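Local coordinates for amidase (Bacillus anthracis, PDB 5EWQ), which probably hydrolyses carboxylic acid amides to the acid and ammonia, as a member of the amidase signature family, at residues A[118-123]-A[161-166]; A[207-212]-A[234-239]; A[223-228]-A[259-264]; A[242-247]-A[463-468]. All coordinates share one frame; numbering follows the deposited sequence.

Contact 1 (A[118-123]-A[161-166]); sequences PVVVKD and FVLGKA
Val-120 and Ala-166 meet at the apolar centre, where the Val-120 CG1 branch comes to 3.7 Å from Ala-166 CB while its CG2 branch faces Leu-163. Farther along the same face, Pro-118 CB packs on Leu-163 CB at 3.7 Å. The Phe-161 ring closes this end: CG lies between the backbone N and the carbonyl carbon (chi1 72°), turning the ring back so that Pro-118 CA sits over one face in a CH-pi contact, 4.0 Å from the centroid. On the other face, Val-121 CG2 crosses Val-162 CG1 at about a right angle, and helix 150-155 covers Val-119 and Val-162. Beta-branched valines suit these extended parallel strands. Four bonds join them, among them Val-119 N to Phe-161 O at 2.8 Å and Ala-166 N to Val-121 O at 3.0 Å; Leu-163, with helix-like backbone angles, is the extra residue of a beta bulge. At the polar edge the extended Lys-165 runs past Val-121 to backbone oxygens such as Pro-132 O, and Asp-123 forms a salt bridge with Lys-186. Lys-122 NZ bonds Ser-204 OG, consistent with the Ser-Ser-Lys triad of this family: an apolar beta-alpha-beta crossover places Lys-122 at the probable active site.

Contact 2 (A[207-212]-A[234-239]); sequences GSATVV and AQQSVV
Gln-236 reaches across to Ala-209 and Thr-210 on helix 206-213, and its chain can be followed outward atom by atom. CB is directed at the helix and lies 4.2 Å from Ala-209 CB. With CG anti to the carbonyl carbon (chi1 -57°) and the chain extended beyond it, CG continues past the same methyl, and CD comes to 3.8 Å from Ala-209 CB. A small residue suits this position, because its methyl lets the flat amide lie close to the helix. At the tip, OE1 faces Thr-210 OG1 at 2.6 Å, a hydrogen bond that is not settled, since Ser-206 O also lies within reach of that hydroxyl and its proton may go to either acceptor; Asn-190 ND2 bonds the hydroxyl too. The other arm of the amide, NE2, donates to Thr-201 O and, weakly, to Ser-206 O. Glutamine thus brings an acceptor and a donor to one buried point.

Beside this polar tip lies a largely apolar patch. Val-238 spreads its two branches over the helix, where they also rest on Ala-209 O: CG2 packs on Ala-209 CB at 3.9 Å, and CG1 meets Val-212 CG2 at 3.8 Å. Val-212 places that methyl between its backbone N and carbonyl carbon, which turns it toward Val-238.

The contact joins the middle of helix 206-213 to the turn that leads from helix 230-235 into strand 239-242. Helix 206-213 also packs on strand 219-223 through Ser-208, Val-211 and Val-212, while Val-239 beyond the turn rests on strand 466-473.

Contact 3 (A[223-228]-A[259-264]); sequences TETTGS and TLDTAG
Thr-225 and Asp-261 lie side by side, pointing the same way, at the close-packed end of this contact. Thr-225 has OG1 anti to its carbonyl carbon (chi1 -67°), which lets the hydroxyl donate to Asp-261 OD1 at 2.8 Å, nearly along the C-O axis of the carboxylate. The other branch, CG2, crosses Leu-260 at about a right angle, 3.7 Å from its CB, and Leu-260 CB also packs on Thr-225 O at 3.4 Å. Threonine serves both needs, with one polar and one apolar arm. Asp-261 is itself held by backbone amides of Leu-256 and Ala-257.

Toward strand 263-267 the two chains run antiparallel. Glu-224 N bonds Thr-262 O at 2.9 Å and 161°, while the return bond, from Thr-262 N to Glu-224 O, is weak and bent at 3.2 Å. Thr-223 and Ala-263 form a non-hydrogen-bonded pair, and the Thr-223 hydroxyl turns to Lys-122.

The looser side is the bend at Thr-226, which is partly exposed and touches Leu-260 with its OG1 alone. Beyond it the chain leaves segment 259-264. Glu-224 holds this bend from within: its extended chain carries OE2 to Gly-227 N at 2.8 Å, the donor standing above the carboxylate plane. Gly-227 has positive phi, which glycine accommodates readily.

Ser-228 follows, bonded to Ser-204, and matches the nucleophile position of amidase signature enzymes. An amide-to-carboxylate and a hydroxyl-to-carboxylate bond therefore add to strand pairing in holding the loop that carries the probable nucleophile.

Contact 4 (A[242-247]-A[463-468]); sequences RPSLGR and GYPELA
Arg-242 and Glu-466 form an antiparallel hydrogen-bonded pair, and backbone bonds are the first kind of interaction here. Arg-242 N meets Glu-466 O at 2.7 Å, and Glu-466 N returns to Arg-242 O at 2.9 Å. Three residues on, Leu-245 N makes a weak bond of 3.3 Å with Gly-463 O. Pro-465 CA adds a CA-H...O contact to Arg-242 O.

The second kind is packing. Leu-245 lays CG and CD1 against Gly-463 CA, both at 3.7 Å. Gly-463 leaves helix 457-462 with positive phi, and its missing side chain allows the leucine to sit directly on the backbone. Ser-244 OG lies 3.6 Å from Pro-465 CD, and the proline ring also rests on helix 491-503.

Charge is the third kind. The side chains of Arg-242 and Glu-466 run side by side, pointing the same way, their charges near each other but without a salt bridge; it is the aliphatic Arg-242 CD that touches the carboxylate, 3.4 Å from Glu-466 OE1. With CG anti to the backbone N (chi1 171°) and the chain extended, the guanidinium is carried onward to Leu-260 O, its hydrogen-bond partner, and to a long, weak ion pair with Glu-224.

The positive charge of Arg-242 may thus partly offset the two neighbouring carboxylates, though neither forms a close salt bridge with it.

All four contacts are buried, but they differ in kind. Contact 1 is parallel strand pairing interrupted by a bulge, within the large mixed sheet, while contacts 3 and 4 reach the same sheet where strands end in loops. A side-chain bond crosses contact 3; backbone bonds join contact 4, whose polar side chains look outward to third parties. Contact 2 differs again, setting a helix against a turn. Contact 1 touches contact 2 by packing of Ala-166 on helix 206-213, and contact 3 through the Lys-122 side chain. Contacts 3 and 4, about 9 Å apart between centres, share a buried charged cluster in which the carboxylates of Glu-224 and Glu-466 lie close together, so their ionisation may be shifted.

Contact 1 (A[118-123]-A[161-166])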
loop_
_atom_site.group_PDB
_atom_site.type_symbol
_atom_site.label_atom_id
_atom_site.label_comp_id
_atom_site.label_asym_id
_atom_site.label_seq_id
_atom_site.Cartn_x
_atom_site.Cartn_y
_atom_site.Cartn_z
ATOM N N PRO A 118 -5.905 14.866 -2.032
ATOM C CA PRO A 118 -5.584 13.981 -3.157
ATOM C C PRO A 118 -5.067 12.627 -2.680
ATOM O O PRO A 118 -4.227 12.569 -1.782
ATOM C CB PRO A 118 -4.496 14.752 -3.910
ATOM C CG PRO A 118 -3.869 15.622 -2.876
ATOM C CD PRO A 118 -4.978 16.008 -1.942
ATOM N N VAL A 119 -5.575 11.549 -3.271
ATOM C CA VAL A 119 -5.155 10.202 -2.901
ATOM C C VAL A 119 -4.688 9.426 -4.129
ATOM O O VAL A 119 -5.317 9.486 -5.185
ATOM C CB VAL A 119 -6.295 9.421 -2.210
ATOM C CG1 VAL A 119 -5.802 8.064 -1.731
ATOM C CG2 VAL A 119 -6.859 10.218 -1.045
ATOM N N VAL A 120 -3.579 8.707 -3.992
ATOM C CA VAL A 120 -3.069 7.879 -5.078
ATOM C C VAL A 120 -3.328 6.405 -4.795
ATOM O O VAL A 120 -2.798 5.844 -3.837
ATOM C CB VAL A 120 -1.559 8.096 -5.302
ATOM C CG1 VAL A 120 -1.013 7.065 -6.277
ATOM C CG2 VAL A 120 -1.295 9.503 -5.810
ATOM N N VAL A 121 -4.148 5.780 -5.633
ATOM C CA VAL A 121 -4.468 4.366 -5.468
ATOM C C VAL A 121 -3.557 3.496 -6.328
ATOM O O VAL A 121 -2.992 3.960 -7.316
ATOM C CB VAL A 121 -5.938 4.075 -5.820
ATOM C CG1 VAL A 121 -6.863 4.861 -4.902
ATOM C CG2 VAL A 121 -6.215 4.410 -7.277
ATOM N N LYS A 122 -3.414 2.233 -5.940
ATOM C CA LYS A 122 -2.567 1.295 -6.665
ATOM C C LYS A 122 -3.115 1.067 -8.074
ATOM O O LYS A 122 -4.309 1.244 -8.317
ATOM C CB LYS A 122 -2.466 -0.024 -5.896
ATOM C CG LYS A 122 -1.310 -0.921 -6.306
ATOM C CD LYS A 122 -1.202 -2.117 -5.372
ATOM C CE LYS A 122 0.001 -2.980 -5.704
ATOM N NZ LYS A 122 0.154 -4.119 -4.758
ATOM N N ASP A 123 -2.240 0.676 -8.998
ATOM C CA ASP A 123 -2.602 0.548 -10.408
ATOM C C ASP A 123 -3.620 -0.568 -10.663
ATOM O O ASP A 123 -4.147 -0.696 -11.769
ATOM C CB ASP A 123 -1.344 0.312 -11.251
ATOM C CG ASP A 123 -1.609 0.410 -12.744
ATOM O OD1 ASP A 123 -1.716 1.543 -13.259
ATOM O OD2 ASP A 123 -1.704 -0.647 -13.403
ATOM N N PHE A 161 -10.325 12.818 -3.425
ATOM C CA PHE A 161 -10.345 12.514 -4.850
ATOM C C PHE A 161 -9.057 11.814 -5.265
ATOM O O PHE A 161 -8.010 12.001 -4.644
ATOM C CB PHE A 161 -10.548 13.787 -5.676
ATOM C CG PHE A 161 -9.353 14.701 -5.694
ATOM C CD1 PHE A 161 -9.115 15.573 -4.645
ATOM C CD2 PHE A 161 -8.474 14.694 -6.766
ATOM C CE1 PHE A 161 -8.018 16.417 -4.661
ATOM C CE2 PHE A 161 -7.377 15.534 -6.788
ATOM C CZ PHE A 161 -7.149 16.397 -5.733
ATOM N N VAL A 162 -9.137 11.007 -6.318
ATOM C CA VAL A 162 -7.977 10.267 -6.794
ATOM C C VAL A 162 -7.059 11.150 -7.637
ATOM O O VAL A 162 -7.417 11.563 -8.740
ATOM C CB VAL A 162 -8.390 9.036 -7.619
ATOM C CG1 VAL A 162 -7.159 8.250 -8.042
ATOM C CG2 VAL A 162 -9.337 8.158 -6.818
ATOM N N LEU A 163 -5.874 11.434 -7.105
ATOM C CA LEU A 163 -4.887 12.244 -7.809
ATOM C C LEU A 163 -4.309 11.487 -9.000
ATOM O O LEU A 163 -4.121 12.053 -10.078
ATOM C CB LEU A 163 -3.765 12.664 -6.860
ATOM C CG LEU A 163 -2.586 13.411 -7.486
ATOM C CD1 LEU A 163 -3.039 14.733 -8.085
ATOM C CD2 LEU A 163 -1.483 13.629 -6.461
ATOM N N GLY A 164 -4.032 10.204 -8.794
ATOM C CA GLY A 164 -3.476 9.363 -9.839
ATOM C C GLY A 164 -3.294 7.930 -9.377
ATOM O O GLY A 164 -3.842 7.526 -8.351
ATOM N N LYS A 165 -2.521 7.157 -10.130
ATOM C CA LYS A 165 -2.282 5.763 -9.777
ATOM C C LYS A 165 -0.793 5.458 -9.643
ATOM O O LYS A 165 0.039 6.046 -10.334
ATOM C CB LYS A 165 -2.933 4.836 -10.804
ATOM C CG LYS A 165 -4.451 4.906 -10.784
ATOM C CD LYS A 165 -5.087 3.902 -11.726
ATOM C CE LYS A 165 -6.602 3.939 -11.598
ATOM N NZ LYS A 165 -7.279 3.000 -12.534
ATOM N N ALA A 166 -0.471 4.533 -8.745
ATOM C CA ALA A 166 0.915 4.244 -8.398
ATOM C C ALA A 166 1.445 3.000 -9.098
ATOM O O ALA A 166 0.692 2.073 -9.400
ATOM C CB ALA A 166 1.053 4.091 -6.898
#

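Contact 2 (A[207-212]-A[234-239])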
loop_
_atom_site.group_PDB
_atom_site.type_symbol
_atom_site.label_atom_id
_atom_site.label_comp_id
_atom_site.label_asym_id
_atom_site.label_seq_id
_atom_site.Cartn_x
_atom_site.Cartn_y
_atom_site.Cartn_z
ATOM N N GLY A 207 4.998 1.685 -5.638
ATOM C CA GLY A 207 4.629 3.048 -5.978
ATOM C C GLY A 207 3.802 3.746 -4.916
ATOM O O GLY A 207 3.963 4.945 -4.687
ATOM N N SER A 208 2.911 2.999 -4.274
ATOM C CA SER A 208 2.065 3.556 -3.227
ATOM C C SER A 208 2.902 3.977 -2.025
ATOM O O SER A 208 2.524 4.875 -1.277
ATOM C CB SER A 208 0.997 2.547 -2.804
ATOM O OG SER A 208 0.136 2.236 -3.885
ATOM N N ALA A 209 4.044 3.322 -1.849
ATOM C CA ALA A 209 4.975 3.677 -0.787
ATOM C C ALA A 209 5.807 4.891 -1.182
ATOM O O ALA A 209 6.144 5.723 -0.343
ATOM C CB ALA A 209 5.881 2.500 -0.461
ATOM N N THR A 210 6.127 4.988 -2.467
ATOM C CA THR A 210 7.012 6.034 -2.964
ATOM C C THR A 210 6.331 7.400 -3.023
ATOM O O THR A 210 6.943 8.418 -2.697
ATOM C CB THR A 210 7.550 5.685 -4.364
ATOM O OG1 THR A 210 8.084 4.355 -4.360
ATOM C CG2 THR A 210 8.636 6.663 -4.782
ATOM N N VAL A 211 5.067 7.416 -3.435
ATOM C CA VAL A 211 4.331 8.666 -3.603
ATOM C C VAL A 211 4.176 9.432 -2.290
ATOM O O VAL A 211 4.108 10.660 -2.289
ATOM C CB VAL A 211 2.935 8.422 -4.211
ATOM C CG1 VAL A 211 3.059 7.975 -5.658
ATOM C CG2 VAL A 211 2.163 7.397 -3.395
ATOM N N VAL A 212 4.122 8.711 -1.176
ATOM C CA VAL A 212 4.022 9.355 0.129
ATOM C C VAL A 212 5.408 9.585 0.721
ATOM O O VAL A 212 5.596 10.474 1.548
ATOM C CB VAL A 212 3.168 8.529 1.114
ATOM C CG1 VAL A 212 1.700 8.571 0.710
ATOM C CG2 VAL A 212 3.669 7.096 1.188
ATOM N N ALA A 234 8.095 -0.613 4.739
ATOM C CA ALA A 234 9.276 -0.697 5.589
ATOM C C ALA A 234 10.543 -0.404 4.795
ATOM O O ALA A 234 11.522 0.113 5.334
ATOM C CB ALA A 234 9.363 -2.071 6.236
ATOM N N GLN A 235 10.515 -0.734 3.509
ATOM C CA GLN A 235 11.685 -0.585 2.652
ATOM C C GLN A 235 11.853 0.856 2.168
ATOM O O GLN A 235 12.919 1.240 1.688
ATOM C CB GLN A 235 11.587 -1.540 1.459
ATOM C CG GLN A 235 12.872 -1.701 0.664
ATOM C CD GLN A 235 13.994 -2.328 1.470
ATOM O OE1 GLN A 235 13.758 -2.991 2.481
ATOM N NE2 GLN A 235 15.227 -2.118 1.024
ATOM N N GLN A 236 10.798 1.652 2.302
ATOM C CA GLN A 236 10.837 3.041 1.862
ATOM C C GLN A 236 10.461 3.995 2.993
ATOM O O GLN A 236 10.095 5.145 2.752
ATOM C CB GLN A 236 9.914 3.244 0.661
ATOM C CG GLN A 236 10.236 2.329 -0.512
ATOM C CD GLN A 236 9.428 2.655 -1.749
ATOM O OE1 GLN A 236 9.081 3.809 -1.988
ATOM N NE2 GLN A 236 9.125 1.636 -2.544
ATOM N N SER A 237 10.550 3.495 4.223
ATOM C CA SER A 237 10.375 4.299 5.431
ATOM C C SER A 237 9.048 5.057 5.483
ATOM O O SER A 237 9.028 6.269 5.694
ATOM C CB SER A 237 11.536 5.289 5.570
ATOM O OG SER A 237 11.486 5.968 6.813
ATOM N N VAL A 238 7.944 4.343 5.286
ATOM C CA VAL A 238 6.616 4.936 5.420
ATOM C C VAL A 238 5.686 3.999 6.184
ATOM O O VAL A 238 6.024 2.841 6.431
ATOM C CB VAL A 238 5.986 5.267 4.047
ATOM C CG1 VAL A 238 6.718 6.423 3.382
ATOM C CG2 VAL A 238 5.976 4.043 3.151
ATOM N N VAL A 239 4.516 4.507 6.555
ATOM C CA VAL A 239 3.542 3.726 7.311
ATOM C C VAL A 239 2.608 2.961 6.379
ATOM O O VAL A 239 2.080 3.521 5.420
ATOM C CB VAL A 239 2.709 4.626 8.248
ATOM C CG1 VAL A 239 1.665 3.805 8.993
ATOM C CG2 VAL A 239 3.616 5.357 9.225
#

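Contact 3 (A[223-228]-A[259-264])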
loop_
_atom_site.group_PDB
_atom_site.type_symbol
_atom_site.label_atom_id
_atom_site.label_comp_id
_atom_site.label_asym_id
_atom_site.label_seq_id
_atom_site.Cartn_x
_atom_site.Cartn_y
_atom_site.Cartn_z
ATOM N N THR A 223 -2.378 -2.646 -1.937
ATOM C CA THR A 223 -3.010 -3.947 -1.756
ATOM C C THR A 223 -1.984 -4.959 -1.267
ATOM O O THR A 223 -0.796 -4.836 -1.563
ATOM C CB THR A 223 -3.650 -4.463 -3.060
ATOM O OG1 THR A 223 -2.624 -4.758 -4.016
ATOM C CG2 THR A 223 -4.602 -3.427 -3.640
ATOM N N GLU A 224 -2.439 -5.957 -0.515
ATOM C CA GLU A 224 -1.538 -6.982 -0.004
ATOM C C GLU A 224 -2.143 -8.380 -0.028
ATOM O O GLU A 224 -3.237 -8.608 0.485
ATOM C CB GLU A 224 -1.100 -6.651 1.424
ATOM C CG GLU A 224 -0.336 -7.783 2.095
ATOM C CD GLU A 224 0.191 -7.418 3.468
ATOM O OE1 GLU A 224 0.288 -6.212 3.772
ATOM O OE2 GLU A 224 0.509 -8.344 4.243
ATOM N N THR A 225 -1.413 -9.310 -0.634
ATOM C CA THR A 225 -1.734 -10.725 -0.530
ATOM C C THR A 225 -0.903 -11.326 0.597
ATOM O O THR A 225 -1.433 -11.975 1.499
ATOM C CB THR A 225 -1.460 -11.475 -1.843
ATOM O OG1 THR A 225 -2.376 -11.025 -2.849
ATOM C CG2 THR A 225 -1.631 -12.971 -1.647
ATOM N N THR A 226 0.405 -11.093 0.540
ATOM C CA THR A 226 1.313 -11.511 1.601
ATOM C C THR A 226 2.514 -10.569 1.683
ATOM O O THR A 226 3.537 -10.790 1.035
ATOM C CB THR A 226 1.810 -12.954 1.393
ATOM O OG1 THR A 226 0.688 -13.830 1.227
ATOM C CG2 THR A 226 2.627 -13.413 2.594
ATOM N N GLY A 227 2.374 -9.513 2.479
ATOM C CA GLY A 227 3.454 -8.569 2.703
ATOM C C GLY A 227 3.561 -7.459 1.675
ATOM O O GLY A 227 4.446 -6.613 1.767
ATOM N N SER A 228 2.652 -7.445 0.704
ATOM C CA SER A 228 2.734 -6.487 -0.396
ATOM C C SER A 228 2.487 -5.039 0.031
ATOM O O SER A 228 2.618 -4.125 -0.780
ATOM C CB SER A 228 1.754 -6.870 -1.508
ATOM O OG SER A 228 2.233 -7.980 -2.252
ATOM N N THR A 259 -8.582 -15.127 -1.292
ATOM C CA THR A 259 -8.403 -15.684 0.041
ATOM C C THR A 259 -7.587 -14.730 0.911
ATOM O O THR A 259 -7.873 -14.553 2.096
ATOM C CB THR A 259 -7.700 -17.056 -0.010
ATOM O OG1 THR A 259 -8.482 -17.970 -0.789
ATOM C CG2 THR A 259 -7.516 -17.622 1.390
ATOM N N LEU A 260 -6.580 -14.103 0.307
ATOM C CA LEU A 260 -5.643 -13.267 1.047
ATOM C C LEU A 260 -5.712 -11.790 0.662
ATOM O O LEU A 260 -5.229 -10.931 1.401
ATOM C CB LEU A 260 -4.216 -13.780 0.844
ATOM C CG LEU A 260 -3.982 -15.260 1.147
ATOM C CD1 LEU A 260 -2.550 -15.657 0.822
ATOM C CD2 LEU A 260 -4.312 -15.569 2.597
ATOM N N ASP A 261 -6.308 -11.501 -0.493
ATOM C CA ASP A 261 -6.364 -10.135 -1.015
ATOM C C ASP A 261 -7.004 -9.151 -0.039
ATOM O O ASP A 261 -8.018 -9.452 0.592
ATOM C CB ASP A 261 -7.126 -10.099 -2.343
ATOM C CG ASP A 261 -6.337 -10.700 -3.488
ATOM O OD1 ASP A 261 -5.095 -10.786 -3.379
ATOM O OD2 ASP A 261 -6.957 -11.083 -4.502
ATOM N N THR A 262 -6.397 -7.974 0.075
ATOM C CA THR A 262 -6.924 -6.907 0.916
ATOM C C THR A 262 -6.323 -5.562 0.514
ATOM O O THR A 262 -5.249 -5.507 -0.084
ATOM C CB THR A 262 -6.643 -7.169 2.409
ATOM O OG1 THR A 262 -7.296 -6.171 3.202
ATOM C CG2 THR A 262 -5.148 -7.139 2.690
ATOM N N ALA A 263 -7.024 -4.480 0.838
ATOM C CA ALA A 263 -6.557 -3.139 0.504
ATOM C C ALA A 263 -6.361 -2.306 1.766
ATOM O O ALA A 263 -7.272 -2.180 2.582
ATOM C CB ALA A 263 -7.534 -2.456 -0.438
ATOM N N GLY A 264 -5.168 -1.738 1.919
ATOM C CA GLY A 264 -4.843 -0.966 3.104
ATOM C C GLY A 264 -4.316 0.427 2.812
ATOM O O GLY A 264 -3.915 0.719 1.685
#

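Contact 4 (A[242-247]-A[463-468])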
loop_
_atom_site.group_PDB
_atom_site.type_symbol
_atom_site.label_atom_id
_atom_site.label_comp_id
_atom_site.label_asym_id
_atom_site.label_seq_id
_atom_site.Cartn_x
_atom_site.Cartn_y
_atom_site.Cartn_z
ATOM N N ARG A 242 -2.148 -3.313 6.846
ATOM C CA ARG A 242 -2.992 -4.362 6.287
ATOM C C ARG A 242 -4.181 -4.580 7.211
ATOM O O ARG A 242 -4.009 -5.001 8.352
ATOM C CB ARG A 242 -2.219 -5.670 6.107
ATOM C CG ARG A 242 -3.109 -6.850 5.735
ATOM C CD ARG A 242 -2.377 -8.177 5.844
ATOM N NE ARG A 242 -3.275 -9.310 5.648
ATOM C CZ ARG A 242 -3.475 -9.913 4.480
ATOM N NH1 ARG A 242 -2.834 -9.496 3.399
ATOM N NH2 ARG A 242 -4.313 -10.935 4.393
ATOM N N PRO A 243 -5.393 -4.284 6.726
ATOM C CA PRO A 243 -6.590 -4.434 7.559
ATOM C C PRO A 243 -6.980 -5.897 7.748
ATOM O O PRO A 243 -6.423 -6.773 7.086
ATOM C CB PRO A 243 -7.660 -3.682 6.767
ATOM C CG PRO A 243 -7.221 -3.815 5.352
ATOM C CD PRO A 243 -5.716 -3.786 5.377
ATOM N N SER A 244 -7.922 -6.151 8.649
ATOM C CA SER A 244 -8.427 -7.502 8.859
ATOM C C SER A 244 -9.200 -7.964 7.631
ATOM O O SER A 244 -9.895 -7.171 6.996
ATOM C CB SER A 244 -9.317 -7.563 10.102
ATOM O OG SER A 244 -8.630 -7.090 11.246
ATOM N N LEU A 245 -9.071 -9.244 7.295
ATOM C CA LEU A 245 -9.780 -9.804 6.150
ATOM C C LEU A 245 -11.288 -9.727 6.358
ATOM O O LEU A 245 -11.885 -10.595 6.992
ATOM C CB LEU A 245 -9.350 -11.250 5.902
ATOM C CG LEU A 245 -7.941 -11.434 5.332
ATOM C CD1 LEU A 245 -7.637 -12.905 5.105
ATOM C CD2 LEU A 245 -7.779 -10.644 4.043
ATOM N N GLY A 246 -11.892 -8.673 5.816
ATOM C CA GLY A 246 -13.314 -8.434 5.969
ATOM C C GLY A 246 -13.593 -6.987 6.322
ATOM O O GLY A 246 -14.726 -6.517 6.224
ATOM N N ARG A 247 -12.547 -6.277 6.731
ATOM C CA ARG A 247 -12.667 -4.879 7.127
ATOM C C ARG A 247 -12.851 -3.974 5.912
ATOM O O ARG A 247 -13.663 -3.049 5.932
ATOM C CB ARG A 247 -11.433 -4.445 7.920
ATOM C CG ARG A 247 -11.684 -3.330 8.921
ATOM C CD ARG A 247 -12.389 -3.857 10.161
ATOM N NE ARG A 247 -12.376 -2.889 11.254
ATOM C CZ ARG A 247 -12.798 -3.149 12.487
ATOM N NH1 ARG A 247 -13.268 -4.351 12.789
ATOM N NH2 ARG A 247 -12.747 -2.207 13.420
ATOM N N GLY A 463 -5.646 -13.555 8.763
ATOM C CA GLY A 463 -6.480 -12.382 8.573
ATOM C C GLY A 463 -6.253 -11.305 9.615
ATOM O O GLY A 463 -7.012 -10.339 9.696
ATOM N N TYR A 464 -5.207 -11.471 10.416
ATOM C CA TYR A 464 -4.872 -10.503 11.454
ATOM C C TYR A 464 -4.249 -9.247 10.852
ATOM O O TYR A 464 -3.516 -9.327 9.866
ATOM C CB TYR A 464 -3.927 -11.129 12.482
ATOM C CG TYR A 464 -4.626 -12.017 13.488
ATOM C CD1 TYR A 464 -5.267 -13.180 13.090
ATOM C CD2 TYR A 464 -4.640 -11.691 14.837
ATOM C CE1 TYR A 464 -5.907 -13.993 14.006
ATOM C CE2 TYR A 464 -5.276 -12.497 15.761
ATOM C CZ TYR A 464 -5.907 -13.647 15.339
ATOM O OH TYR A 464 -6.543 -14.452 16.255
ATOM N N PRO A 465 -4.546 -8.080 11.443
ATOM C CA PRO A 465 -4.059 -6.798 10.924
ATOM C C PRO A 465 -2.557 -6.594 11.116
ATOM O O PRO A 465 -1.974 -7.114 12.066
ATOM C CB PRO A 465 -4.851 -5.771 11.737
ATOM C CG PRO A 465 -5.165 -6.469 13.010
ATOM C CD PRO A 465 -5.402 -7.902 12.629
ATOM N N GLU A 466 -1.947 -5.838 10.207
ATOM C CA GLU A 466 -0.519 -5.548 10.262
ATOM C C GLU A 466 -0.272 -4.055 10.095
ATOM O O GLU A 466 -0.886 -3.414 9.244
ATOM C CB GLU A 466 0.231 -6.321 9.177
ATOM C CG GLU A 466 0.016 -7.822 9.206
ATOM C CD GLU A 466 0.439 -8.482 7.911
ATOM O OE1 GLU A 466 0.791 -7.751 6.961
ATOM O OE2 GLU A 466 0.416 -9.729 7.839
ATOM N N LEU A 467 0.629 -3.501 10.900
ATOM C CA LEU A 467 0.941 -2.077 10.819
ATOM C C LEU A 467 2.445 -1.826 10.756
ATOM O O LEU A 467 3.176 -2.137 11.696
ATOM C CB LEU A 467 0.338 -1.329 12.010
ATOM C CG LEU A 467 0.531 0.188 12.006
ATOM C CD1 LEU A 467 -0.117 0.807 10.778
ATOM C CD2 LEU A 467 -0.022 0.807 13.278
ATOM N N ALA A 468 2.897 -1.254 9.645
ATOM C CA ALA A 468 4.314 -0.962 9.450
ATOM C C ALA A 468 4.653 0.464 9.873
ATOM O O ALA A 468 3.996 1.417 9.458
ATOM C CB ALA A 468 4.701 -1.187 7.999
#